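Local coordinates for protein aspartyl-tRNA synthetase 2 (Thermus thermophilus, PDB 1N9W) that attaches L-aspartate, activated with ATP, to both tRNA(Asp) and tRNA(Asn), acting as a homodimeric, non-discriminating class II aminoacyl-tRNA synthetase, at residues B[182-187]-B[378-383]; B[218-223]-B[350-355]; B[226-231]-B[267-272]; B[325-328]-B[334-337]. All coordinates share one frame; numbering follows the deposited sequence.

Contact 1 of 4, residues B[182-187]-B[378-383]; sequences YKQIMV and EVFKYG
Gln-184 and Phe-380 meet almost at a right angle, the amide of the first coming up against the rim of the second. The ring offers its CZ corner: OE1 of Gln-184 lies 3.5 Å from CZ of Phe-380, in the plane of the ring, and the amide plane is turned 65° from it. An oxygen at the edge of a phenyl group faces the slightly positive ring hydrogens, which suits it better than the electron-rich face. It matters here because OE1 is buried by the contact and has no hydrogen-bond partner in the model, whereas NE2 of the same amide bonds to Tyr-376, whose ring also meets that of Phe-380. Gln-184 reaches this far because CG stands opposite the carbonyl carbon (chi1 -55°) and the chain then runs straight on. With an alanine at this place, Tyr-376 would probably lose its amide partner and a gap would open at the edge of the Phe-380 ring.

At the next residue of the helix the contact is purely apolar: CG1 of Ile-185 and CG2 of Val-379 touch at 4.3 Å, two beta-branched side chains meeting lightly between helix and loop. Helix 181-190 is thus packed on the loop before strand 387-393 in the class II catalytic domain, beside Arg-352 of the predicted L-aspartate site.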
# COMPACT_ATOMS: atom_id res chain seq x y z
N TYR B 182 16.33 -6.54 4.85
CA TYR B 182 15.93 -5.15 4.76
C TYR B 182 14.97 -4.76 5.87
O TYR B 182 15.11 -3.69 6.45
CB TYR B 182 15.31 -4.86 3.39
CG TYR B 182 16.28 -4.99 2.24
CD1 TYR B 182 17.58 -4.48 2.33
CD2 TYR B 182 15.89 -5.59 1.04
CE1 TYR B 182 18.47 -4.57 1.26
CE2 TYR B 182 16.77 -5.68 -0.05
CZ TYR B 182 18.06 -5.17 0.07
OH TYR B 182 18.92 -5.24 -1.00
N LYS B 183 14.01 -5.62 6.17
CA LYS B 183 13.06 -5.30 7.22
C LYS B 183 13.73 -5.22 8.59
O LYS B 183 13.26 -4.49 9.47
CB LYS B 183 11.92 -6.33 7.23
CG LYS B 183 11.10 -6.31 5.94
CD LYS B 183 10.09 -7.44 5.88
CE LYS B 183 9.18 -7.31 4.65
NZ LYS B 183 9.90 -7.29 3.35
N GLN B 184 14.82 -5.96 8.78
CA GLN B 184 15.51 -5.91 10.07
C GLN B 184 16.31 -4.63 10.17
O GLN B 184 16.31 -3.96 11.21
CB GLN B 184 16.43 -7.12 10.21
CG GLN B 184 15.69 -8.42 10.02
CD GLN B 184 16.56 -9.62 10.26
OE1 GLN B 184 16.60 -10.09 11.42
NE2 GLN B 184 17.21 -10.07 9.29
N ILE B 185 16.98 -4.28 9.08
CA ILE B 185 17.75 -3.05 9.04
C ILE B 185 16.83 -1.87 9.29
O ILE B 185 17.19 -0.93 10.00
CB ILE B 185 18.43 -2.86 7.68
CG1 ILE B 185 19.42 -4.00 7.44
CG2 ILE B 185 19.13 -1.51 7.63
CD1 ILE B 185 20.13 -3.92 6.10
N MET B 186 15.63 -1.91 8.72
CA MET B 186 14.71 -0.80 8.92
C MET B 186 14.17 -0.75 10.36
O MET B 186 13.71 0.29 10.81
CB MET B 186 13.57 -0.83 7.89
CG MET B 186 14.02 -0.54 6.45
SD MET B 186 15.13 0.88 6.28
CE MET B 186 13.96 2.19 6.42
N VAL B 187 14.25 -1.87 11.07
CA VAL B 187 13.81 -1.91 12.46
C VAL B 187 14.76 -1.03 13.29
O VAL B 187 14.35 -0.43 14.28
CB VAL B 187 13.83 -3.35 13.03
CG1 VAL B 187 13.76 -3.33 14.55
CG2 VAL B 187 12.66 -4.14 12.48
N GLU B 378 26.88 -8.04 9.10
CA GLU B 378 27.32 -6.67 9.37
C GLU B 378 26.44 -5.84 10.28
O GLU B 378 26.88 -5.42 11.35
CB GLU B 378 27.54 -5.93 8.05
CG GLU B 378 28.93 -6.11 7.50
CD GLU B 378 29.99 -5.52 8.41
OE1 GLU B 378 31.18 -5.84 8.23
OE2 GLU B 378 29.63 -4.73 9.31
N VAL B 379 25.21 -5.58 9.86
CA VAL B 379 24.31 -4.76 10.67
C VAL B 379 24.21 -5.24 12.12
O VAL B 379 24.14 -4.43 13.04
CB VAL B 379 22.89 -4.71 10.06
CG1 VAL B 379 22.25 -6.08 10.08
CG2 VAL B 379 22.04 -3.71 10.83
N PHE B 380 24.22 -6.56 12.32
CA PHE B 380 24.10 -7.08 13.68
C PHE B 380 25.32 -6.81 14.55
O PHE B 380 25.45 -7.33 15.66
CB PHE B 380 23.81 -8.58 13.65
CG PHE B 380 22.51 -8.92 12.97
CD1 PHE B 380 22.45 -9.09 11.59
CD2 PHE B 380 21.34 -9.06 13.71
CE1 PHE B 380 21.25 -9.39 10.96
CE2 PHE B 380 20.13 -9.36 13.09
CZ PHE B 380 20.09 -9.53 11.70
N LYS B 381 26.22 -5.97 14.05
CA LYS B 381 27.41 -5.59 14.78
C LYS B 381 27.20 -4.15 15.24
O LYS B 381 28.15 -3.45 15.61
CB LYS B 381 28.65 -5.70 13.89
CG LYS B 381 29.17 -7.12 13.76
CD LYS B 381 29.96 -7.33 12.48
CE LYS B 381 30.86 -6.23 12.19
NZ LYS B 381 31.80 -6.27 11.23
N TYR B 382 25.95 -3.71 15.21
CA TYR B 382 25.61 -2.35 15.61
C TYR B 382 24.39 -2.28 16.51
O TYR B 382 23.41 -1.59 16.21
CB TYR B 382 25.43 -1.47 14.38
CG TYR B 382 26.71 -1.31 13.59
CD1 TYR B 382 27.70 -0.42 14.00
CD2 TYR B 382 26.96 -2.09 12.46
CE1 TYR B 382 28.90 -0.30 13.31
CE2 TYR B 382 28.15 -1.99 11.76
CZ TYR B 382 29.12 -1.09 12.19
OH TYR B 382 30.31 -0.99 11.50
N GLY B 383 24.46 -3.02 17.62
CA GLY B 383 23.39 -3.03 18.59
C GLY B 383 21.97 -3.23 18.09
O GLY B 383 21.05 -2.55 18.56

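Contact 2 of 4, residues B[218-223]-B[350-355]; sequences DVEMGF and GQRIHR
Glu-220 and Arg-352 are joined by a paired salt bridge in which each carboxylate oxygen has its own nitrogen. NE of Arg-352 donates to OE1 of Glu-220 at 2.9 Å, and NH2 of Arg-352 donates to OE2 of Glu-220, also at 2.9 Å. Both oxygens use their syn lone pairs, and the bonds are fairly straight, near 160°. The two planes are only 7° apart. This side-on grip fixes the rotation of both groups. Glu-220 turns its carboxylate up to the arginine by a bend at chi2 (77°).

Packing adds the second element: the carbonyl O of Gly-350 lies 3.3 Å above the guanidinium plane of Arg-352, near its rim. Of the polar neighbours, His-387 ND1 makes a weak hydrogen bond to OE1 of Glu-220. A methionine in place of Arg-352 would probably leave the buried Glu-220 carboxylate without its opposite charge and free to turn.

Glutamate and arginine suit these positions as a long, complementary pair that spans from strand 215-222 to segment 350-355. Since Arg-352 is predicted to bind L-aspartate, the place of Glu-220 is consistent with a second-shell role, orienting Arg-352 in the class II synthetase active site.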
# COMPACT_ATOMS: atom_id res chain seq x y z
N ASP B 218 3.80 -7.96 5.57
CA ASP B 218 4.90 -8.16 6.51
C ASP B 218 4.95 -7.11 7.62
O ASP B 218 4.69 -5.92 7.41
CB ASP B 218 6.22 -8.16 5.75
CG ASP B 218 6.26 -9.21 4.64
OD1 ASP B 218 7.22 -9.21 3.84
OD2 ASP B 218 5.33 -10.04 4.56
N VAL B 219 5.31 -7.59 8.81
CA VAL B 219 5.42 -6.74 10.00
C VAL B 219 6.71 -7.09 10.73
O VAL B 219 7.03 -8.27 10.90
CB VAL B 219 4.23 -6.98 10.96
CG1 VAL B 219 4.28 -5.98 12.10
CG2 VAL B 219 2.91 -6.87 10.21
N GLU B 220 7.46 -6.08 11.14
CA GLU B 220 8.71 -6.30 11.87
C GLU B 220 8.80 -5.18 12.92
O GLU B 220 8.61 -4.00 12.60
CB GLU B 220 9.91 -6.26 10.91
CG GLU B 220 11.21 -6.88 11.46
CD GLU B 220 11.22 -8.41 11.44
OE1 GLU B 220 12.14 -9.00 12.05
OE2 GLU B 220 10.34 -9.03 10.82
N MET B 221 9.04 -5.55 14.17
CA MET B 221 9.13 -4.58 15.26
C MET B 221 10.25 -4.93 16.24
O MET B 221 10.50 -6.11 16.51
CB MET B 221 7.79 -4.47 16.01
CG MET B 221 7.38 -5.68 16.84
SD MET B 221 5.70 -5.59 17.56
CE MET B 221 5.77 -4.04 18.46
N GLY B 222 10.93 -3.91 16.76
CA GLY B 222 12.02 -4.11 17.70
C GLY B 222 11.65 -3.78 19.13
O GLY B 222 10.52 -3.37 19.41
N PHE B 223 12.59 -3.96 20.06
CA PHE B 223 12.38 -3.69 21.48
C PHE B 223 11.23 -4.53 22.05
O PHE B 223 10.40 -4.03 22.81
CB PHE B 223 12.10 -2.21 21.71
CG PHE B 223 13.29 -1.34 21.45
CD1 PHE B 223 14.40 -1.39 22.28
CD2 PHE B 223 13.31 -0.49 20.35
CE1 PHE B 223 15.52 -0.61 22.01
CE2 PHE B 223 14.43 0.29 20.08
CZ PHE B 223 15.54 0.23 20.91
N GLY B 350 8.17 -14.97 14.01
CA GLY B 350 8.72 -15.20 15.33
C GLY B 350 9.86 -14.25 15.62
O GLY B 350 10.22 -13.42 14.78
N GLN B 351 10.43 -14.35 16.81
CA GLN B 351 11.55 -13.49 17.19
C GLN B 351 12.81 -13.95 16.45
O GLN B 351 12.99 -15.14 16.22
CB GLN B 351 11.76 -13.54 18.70
CG GLN B 351 13.04 -12.88 19.16
CD GLN B 351 13.00 -12.48 20.62
OE1 GLN B 351 12.27 -13.07 21.42
NE2 GLN B 351 13.78 -11.47 20.98
N ARG B 352 13.65 -12.99 16.05
CA ARG B 352 14.89 -13.31 15.35
C ARG B 352 16.05 -13.15 16.33
O ARG B 352 15.84 -12.73 17.47
CB ARG B 352 15.14 -12.34 14.18
CG ARG B 352 13.92 -11.64 13.58
CD ARG B 352 13.04 -12.59 12.81
NE ARG B 352 11.91 -11.92 12.18
CZ ARG B 352 10.99 -12.55 11.45
NH1 ARG B 352 11.07 -13.87 11.28
NH2 ARG B 352 9.99 -11.88 10.91
N ILE B 353 17.26 -13.47 15.88
CA ILE B 353 18.46 -13.34 16.70
C ILE B 353 19.08 -11.96 16.42
O ILE B 353 19.27 -11.59 15.27
CB ILE B 353 19.50 -14.43 16.34
CG1 ILE B 353 18.91 -15.82 16.61
CG2 ILE B 353 20.79 -14.23 17.13
CD1 ILE B 353 19.75 -16.96 16.08
N HIS B 354 19.39 -11.22 17.48
CA HIS B 354 19.96 -9.88 17.32
C HIS B 354 21.44 -9.76 17.63
O HIS B 354 22.10 -8.82 17.18
CB HIS B 354 19.20 -8.88 18.18
CG HIS B 354 19.10 -9.28 19.62
ND1 HIS B 354 18.31 -10.32 20.05
CD2 HIS B 354 19.67 -8.76 20.73
CE1 HIS B 354 18.40 -10.43 21.36
NE2 HIS B 354 19.22 -9.49 21.80
N ARG B 355 21.97 -10.70 18.41
CA ARG B 355 23.39 -10.67 18.76
C ARG B 355 24.25 -11.29 17.67
O ARG B 355 23.97 -12.39 17.20
CB ARG B 355 23.62 -11.39 20.09
CG ARG B 355 23.35 -10.54 21.33
CD ARG B 355 24.54 -9.64 21.69
NE ARG B 355 25.63 -10.39 22.32
CZ ARG B 355 26.57 -11.08 21.66
NH1 ARG B 355 26.57 -11.12 20.34
NH2 ARG B 355 27.50 -11.73 22.34

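Contact 3 of 4, residues B[226-231]-B[267-272]; sequences DEEDLM and IPRLTH
Glu-228, in the first turn of helix 227-248, reaches Arg-269 at the start of the short strand 269-271, an outermost strand of the mixed sheet of the class II catalytic domain. The helix packs on this sheet, Met-231 touching Phe-313 and Phe-337, and the contact ties its N-terminal end to the sheet's margin. Asp-226 is the N-cap, with OD1 accepting a weak bond from the backbone N of Glu-228, as a short acidic side chain at this position can.

Glu-228 follows. Its CG is anti to the backbone N (chi1 -159°), and the chain bends at chi2 to bring the carboxylate to the edge of the guanidinium. One oxygen takes both donors: NH2 of Arg-269 lies 2.7 Å from OE2 of Glu-228, nearly in line with its C-O bond, and NE of Arg-269 reaches the syn lone pair of the same OE2 at 3.0 Å. The two groups are nearly coplanar, 9° apart. Two nitrogens sharing one oxygen leave the NE bond the more bent, at 135°. The remaining nitrogen, NH1, pairs with Glu-235 further along the helix, so that Arg-269 is held by two acids of one helix.

Met-231 comes last in the segment, facing the strand. Its flexible thioether slides past the arginine chain in the opposite sense, and SD of Met-231 comes to rest 3.6 Å from NE of Arg-269.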
# COMPACT_ATOMS: atom_id res chain seq x y z
N ASP B 226 9.58 -10.87 23.86
CA ASP B 226 9.65 -12.22 23.29
C ASP B 226 8.69 -12.35 22.11
O ASP B 226 8.06 -11.37 21.71
CB ASP B 226 9.30 -13.26 24.36
CG ASP B 226 8.08 -12.86 25.18
OD1 ASP B 226 7.14 -12.26 24.61
OD2 ASP B 226 8.05 -13.16 26.39
N GLU B 227 8.56 -13.55 21.55
CA GLU B 227 7.67 -13.77 20.41
C GLU B 227 6.20 -13.53 20.78
O GLU B 227 5.36 -13.34 19.91
CB GLU B 227 7.83 -15.19 19.84
CG GLU B 227 7.15 -16.30 20.63
CD GLU B 227 7.86 -16.64 21.93
OE1 GLU B 227 7.36 -17.52 22.67
OE2 GLU B 227 8.92 -16.04 22.22
N GLU B 228 5.92 -13.54 22.08
CA GLU B 228 4.57 -13.33 22.57
C GLU B 228 4.04 -11.94 22.23
O GLU B 228 2.83 -11.74 22.14
CB GLU B 228 4.53 -13.54 24.09
CG GLU B 228 3.15 -13.84 24.64
CD GLU B 228 2.53 -15.07 24.00
OE1 GLU B 228 3.23 -16.11 23.92
OE2 GLU B 228 1.36 -15.01 23.58
N ASP B 229 4.95 -10.99 22.07
CA ASP B 229 4.54 -9.63 21.71
C ASP B 229 3.99 -9.63 20.29
O ASP B 229 3.02 -8.93 20.00
CB ASP B 229 5.72 -8.65 21.78
CG ASP B 229 6.08 -8.28 23.20
OD1 ASP B 229 5.20 -8.37 24.09
OD2 ASP B 229 7.24 -7.88 23.44
N LEU B 230 4.61 -10.43 19.43
CA LEU B 230 4.19 -10.55 18.04
C LEU B 230 2.80 -11.16 17.91
O LEU B 230 1.95 -10.65 17.16
CB LEU B 230 5.20 -11.40 17.26
CG LEU B 230 6.67 -11.06 17.48
CD1 LEU B 230 7.55 -11.99 16.64
CD2 LEU B 230 6.92 -9.61 17.11
N MET B 231 2.55 -12.24 18.65
CA MET B 231 1.25 -12.91 18.62
C MET B 231 0.13 -12.00 19.11
O MET B 231 -0.93 -11.91 18.48
CB MET B 231 1.29 -14.22 19.43
CG MET B 231 1.79 -15.43 18.61
SD MET B 231 1.98 -17.03 19.50
CE MET B 231 3.74 -16.98 19.92
N ILE B 267 -6.43 -16.25 21.10
CA ILE B 267 -6.36 -17.40 20.22
C ILE B 267 -5.59 -18.54 20.88
O ILE B 267 -4.54 -18.33 21.49
CB ILE B 267 -5.65 -17.05 18.91
CG1 ILE B 267 -6.44 -15.97 18.17
CG2 ILE B 267 -5.49 -18.30 18.06
CD1 ILE B 267 -5.77 -15.48 16.92
N PRO B 268 -6.12 -19.77 20.78
CA PRO B 268 -5.52 -20.98 21.35
C PRO B 268 -4.07 -21.22 20.92
O PRO B 268 -3.78 -21.28 19.73
CB PRO B 268 -6.45 -22.08 20.87
CG PRO B 268 -7.78 -21.40 20.85
CD PRO B 268 -7.45 -20.07 20.21
N ARG B 269 -3.18 -21.34 21.90
CA ARG B 269 -1.76 -21.58 21.63
C ARG B 269 -1.51 -23.09 21.73
O ARG B 269 -2.12 -23.78 22.55
CB ARG B 269 -0.90 -20.86 22.67
CG ARG B 269 -1.18 -19.36 22.86
CD ARG B 269 -0.52 -18.49 21.79
NE ARG B 269 -0.38 -17.09 22.20
CZ ARG B 269 -1.37 -16.20 22.25
NH1 ARG B 269 -2.60 -16.54 21.91
NH2 ARG B 269 -1.12 -14.95 22.63
N LEU B 270 -0.62 -23.62 20.89
CA LEU B 270 -0.34 -25.04 20.92
C LEU B 270 1.05 -25.35 20.39
O LEU B 270 1.36 -25.08 19.23
CB LEU B 270 -1.39 -25.80 20.10
CG LEU B 270 -1.51 -27.30 20.36
CD1 LEU B 270 -1.93 -27.53 21.80
CD2 LEU B 270 -2.54 -27.90 19.41
N THR B 271 1.88 -25.93 21.25
CA THR B 271 3.24 -26.27 20.89
C THR B 271 3.30 -27.26 19.73
O THR B 271 2.48 -28.17 19.63
CB THR B 271 3.98 -26.89 22.08
OG1 THR B 271 3.90 -26.01 23.20
CG2 THR B 271 5.45 -27.12 21.73
N HIS B 272 4.28 -27.07 18.85
CA HIS B 272 4.46 -27.95 17.71
C HIS B 272 4.67 -29.38 18.18
O HIS B 272 4.51 -30.33 17.41
CB HIS B 272 5.66 -27.48 16.88
CG HIS B 272 6.11 -28.45 15.83
ND1 HIS B 272 6.96 -29.50 16.11
CD2 HIS B 272 5.83 -28.54 14.51
CE1 HIS B 272 7.19 -30.18 15.00
NE2 HIS B 272 6.51 -29.62 14.02

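Contact 4 of 4, residues B[325-328]-B[334-337]; sequences YTYP and TRSF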
# COMPACT_ATOMS: atom_id res chain seq x y z
N TYR B 325 18.17 -17.69 11.53
CA TYR B 325 17.97 -16.40 12.20
C TYR B 325 16.86 -16.43 13.24
O TYR B 325 16.60 -15.43 13.91
CB TYR B 325 17.70 -15.29 11.17
CG TYR B 325 16.61 -15.58 10.15
CD1 TYR B 325 15.29 -15.82 10.55
CD2 TYR B 325 16.90 -15.60 8.79
CE1 TYR B 325 14.29 -16.07 9.62
CE2 TYR B 325 15.90 -15.85 7.84
CZ TYR B 325 14.60 -16.08 8.27
OH TYR B 325 13.62 -16.33 7.34
N THR B 326 16.22 -17.58 13.39
CA THR B 326 15.15 -17.73 14.36
C THR B 326 15.74 -17.86 15.76
O THR B 326 16.54 -18.75 16.02
CB THR B 326 14.30 -18.97 14.06
OG1 THR B 326 13.91 -18.95 12.69
CG2 THR B 326 13.05 -18.98 14.93
N TYR B 327 15.33 -16.97 16.66
CA TYR B 327 15.81 -16.97 18.04
C TYR B 327 15.65 -18.37 18.64
O TYR B 327 14.53 -18.85 18.81
CB TYR B 327 15.03 -15.96 18.89
CG TYR B 327 15.73 -15.56 20.17
CD1 TYR B 327 16.56 -14.44 20.22
CD2 TYR B 327 15.59 -16.33 21.33
CE1 TYR B 327 17.24 -14.09 21.39
CE2 TYR B 327 16.27 -15.99 22.50
CZ TYR B 327 17.09 -14.87 22.52
OH TYR B 327 17.77 -14.54 23.68
N PRO B 328 16.78 -19.03 18.95
CA PRO B 328 16.78 -20.38 19.54
C PRO B 328 16.27 -20.43 20.97
O PRO B 328 16.40 -19.48 21.73
CB PRO B 328 18.24 -20.79 19.44
CG PRO B 328 18.75 -20.01 18.27
CD PRO B 328 18.13 -18.66 18.52
N THR B 334 12.30 -23.00 19.19
CA THR B 334 12.60 -21.63 18.79
C THR B 334 11.42 -20.74 19.14
O THR B 334 10.31 -21.23 19.38
CB THR B 334 12.85 -21.52 17.27
OG1 THR B 334 11.80 -22.18 16.56
CG2 THR B 334 14.18 -22.14 16.90
N ARG B 335 11.65 -19.43 19.18
CA ARG B 335 10.59 -18.48 19.49
C ARG B 335 9.83 -18.11 18.22
O ARG B 335 9.64 -16.93 17.92
CB ARG B 335 11.18 -17.23 20.13
CG ARG B 335 11.80 -17.47 21.48
CD ARG B 335 12.31 -16.18 22.07
NE ARG B 335 12.87 -16.38 23.40
CZ ARG B 335 13.36 -15.41 24.16
NH1 ARG B 335 13.38 -14.16 23.71
NH2 ARG B 335 13.85 -15.69 25.36
N SER B 336 9.41 -19.13 17.48
CA SER B 336 8.67 -18.94 16.24
C SER B 336 7.23 -19.42 16.41
O SER B 336 6.91 -20.11 17.38
CB SER B 336 9.35 -19.72 15.12
OG SER B 336 9.42 -21.10 15.43
N PHE B 337 6.37 -19.04 15.47
CA PHE B 337 4.97 -19.43 15.50
C PHE B 337 4.32 -19.33 14.12
O PHE B 337 4.78 -18.58 13.25
CB PHE B 337 4.20 -18.55 16.50
CG PHE B 337 4.13 -17.09 16.13
CD1 PHE B 337 3.24 -16.64 15.15
CD2 PHE B 337 4.98 -16.17 16.73
CE1 PHE B 337 3.20 -15.29 14.78
CE2 PHE B 337 4.95 -14.82 16.37
CZ PHE B 337 4.06 -14.39 15.39
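A single beta bridge, Pro-328 with Thr-334, draws the loop before strand 336-341 against the chain leading into that strand, in the catalytic domain of this class II synthetase. Tyr-327 and Arg-335 make about half of the contact. Their backbones are joined by one nearly straight hydrogen bond, from N of Arg-335 to O of Tyr-327 at 3.0 Å with an angle of 166°. Arg-335 is also the centre of an inverse gamma turn.

Their side chains run next to each other in the same direction, and the phenol ring lies over a face of the guanidinium with the planes 26° apart. CE2 of Tyr-327 sits above the guanidinium centre, 3.4 Å from CZ of Arg-335, while CD2 of Tyr-327 packs on CD of Arg-335, also at 3.4 Å. The arginine can lie along the ring because its chain is extended from CG to NE (chi2 -178°). A long, flat-ended residue suits this place: its methylenes cover one part of the ring and its guanidinium another.

Beyond the pair, CG2 of Thr-326 presses tightly on CB of Thr-334, at 3.5 Å, and also touches CB of Ser-336. The hydroxyls have partners of their own: OG of Ser-336 donates to OG1 of Thr-334 at 2.8 Å, and OG1 of Thr-326 bonds to Pro-323 O outside the contact.

With the ring over its face, the guanidinium of Arg-335 still bonds through its edge, NH1 to Gln-351 OE1. Face contact and hydrogen bond together probably limit the rotation of the guanidinium.

Reading from the N terminus, helix 181-190 opens contact 1, which closes last, at 378-383, and so encloses the other three. Strand 215-222 then opens contact 2, closed by 350-355, which continues from strand 344-351. Within that span lie contact 3, closed at 267-272, and after it contact 4, a short loop between 325-328 and 334-337; these two follow in series, and no contacts cross. Contacts 2, 3 and 4 all reach the same mixed sheet, and contact 2 touches each of the others. Contact 1 holds the helix to a loop far along the chain, before strand 387-393, and along with contact 2 it borders the second subunit.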